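Local structure of nuclear RNA export factor 2, Panoramix fusion (Drosophila melanogaster, 6OPF) at the interface of chains A and B. The protein acts with Panoramix, Piwi and Nxt1 in the ovary to silence transposons cotranscriptionally; its UBA domain, fused here to a Panoramix helix, binds Panoramix. Numbering follows the deposited sequence. Chains: chain A/B, Nuclear RNA export factor 2, Panoramix fusion.

The interface of chains A and B. Residues chain A 88, 91-92, 95; chain B 10, 13.
B:His13, in the Nxf2 part of its chain, is approached by A:Glu91 and A:Leu88 from the Panoramix part of the other copy, one close to the ring plane at ND1 and one over a face. The ring nitrogen ND1 donates a hydrogen bond to the carboxylate oxygen OE2 of A:Glu91, modelled at a very short 2.4 Å. OE2 lies almost in the imidazole plane, and the angle at the hydrogen, 168°, is nearly straight; the nitrogen, by contrast, meets the oxygen from above the carboxylate plane, and the two flat groups are turned 52° apart. Beyond CG the A:Glu91 chain is extended and carries the acid outward to the ring. Its CG nearly eclipses the backbone N (chi1 -8°), an unusual setting that, with the short bond, calls for caution over fine detail here. The methyl CD1 of A:Leu88 rests over the imidazole face, 3.9 Å from CG of B:His13. The ND1 bond and the methyl together probably limit the swing of the ring, which could carry a positive charge next to the acid.

About one helical turn earlier, B:Val10 meets the amide end of A:Gln95. NE2 of that amide lies 3.9 Å from CB of B:Val10, a loose contact in which the two side chains cross obliquely. Between the two chains, water 1 bridges the side-chain oxygen OE1 of A:Gln92, at 2.7 Å, and the backbone oxygen O of B:Val10, at 2.5 Å. The same OE1 may receive a weak hydrogen bond from NE2 of A:Gln95, which at most steadies the two amides.

A:Leu88, A:Glu91 and A:Gln92 lie in the last turns of helix 75-94, and A:Gln95 follows the end of the helix; all four residues lie in the Nxf2-interacting region of Panoramix. B:Val10 and B:His13 lie on helix 3-22 of the Nxf2 part. The patch recurs across the two-fold axis; the UBA domain does bind Panoramix, but the structure alone does not show whether this contact between two copies of the fusion forms in nature.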
loop_
_atom_site.group_PDB
_atom_site.type_symbol
_atom_site.label_atom_id
_atom_site.label_comp_id
_atom_site.label_asym_id
_atom_site.label_seq_id
_atom_site.Cartn_x
_atom_site.Cartn_y
_atom_site.Cartn_z
ATOM N N LEU A 88 1.364 -2.018 10.168
ATOM C CA LEU A 88 1.791 -3.215 9.441
ATOM C C LEU A 88 3.198 -3.052 8.888
ATOM O O LEU A 88 4.043 -3.942 9.039
ATOM C CB LEU A 88 0.802 -3.506 8.311
ATOM C CG LEU A 88 0.620 -4.956 7.865
ATOM C CD1 LEU A 88 0.486 -5.900 9.063
ATOM C CD2 LEU A 88 -0.591 -5.039 6.941
ATOM N N GLU A 91 5.938 -3.052 11.829
ATOM C CA GLU A 91 6.414 -4.366 12.335
ATOM C C GLU A 91 7.440 -4.995 11.399
ATOM O O GLU A 91 8.280 -5.686 11.891
ATOM C CB GLU A 91 5.342 -5.423 12.525
ATOM C CG GLU A 91 3.946 -4.944 12.350
ATOM C CD GLU A 91 2.957 -5.849 13.049
ATOM O OE1 GLU A 91 2.103 -5.316 13.756
ATOM O OE2 GLU A 91 3.076 -7.087 12.888
ATOM N N GLN A 92 7.376 -4.720 10.108
ATOM C CA GLN A 92 8.316 -5.348 9.189
ATOM C C GLN A 92 9.687 -4.702 9.273
ATOM O O GLN A 92 10.710 -5.393 9.194
ATOM C CB GLN A 92 7.788 -5.305 7.758
ATOM C CG GLN A 92 6.808 -6.429 7.458
ATOM C CD GLN A 92 7.128 -7.701 8.232
ATOM O OE1 GLN A 92 6.331 -8.144 9.071
ATOM N NE2 GLN A 92 8.293 -8.296 7.954
ATOM N N GLN A 95 11.674 -6.141 12.175
ATOM C CA GLN A 95 12.310 -7.446 11.996
ATOM C C GLN A 95 12.757 -7.676 10.556
ATOM O O GLN A 95 13.798 -7.174 10.129
ATOM C CB GLN A 95 11.362 -8.558 12.422
ATOM C CG GLN A 95 10.025 -8.509 11.711
ATOM C CD GLN A 95 8.910 -9.106 12.536
ATOM O OE1 GLN A 95 9.140 -9.640 13.629
ATOM N NE2 GLN A 95 7.689 -9.021 12.021
ATOM N N VAL B 10 3.549 -13.073 13.646
ATOM C CA VAL B 10 4.462 -12.341 12.776
ATOM C C VAL B 10 4.456 -12.953 11.384
ATOM O O VAL B 10 4.599 -12.232 10.392
ATOM C CB VAL B 10 5.893 -12.239 13.357
ATOM C CG1 VAL B 10 5.870 -11.842 14.841
ATOM C CG2 VAL B 10 6.685 -13.508 13.125
ATOM N N HIS B 13 1.334 -11.633 9.702
ATOM C CA HIS B 13 1.451 -10.236 9.294
ATOM C C HIS B 13 2.423 -10.064 8.137
ATOM O O HIS B 13 2.251 -9.147 7.321
ATOM C CB HIS B 13 1.891 -9.359 10.465
ATOM C CG HIS B 13 0.793 -9.042 11.436
ATOM N ND1 HIS B 13 0.987 -8.244 12.544
ATOM C CD2 HIS B 13 -0.511 -9.406 11.459
ATOM C CE1 HIS B 13 -0.147 -8.138 13.215
ATOM N NE2 HIS B 13 -1.071 -8.834 12.578
HETATM O O HOH W 1 5.347 -9.875 10.888
#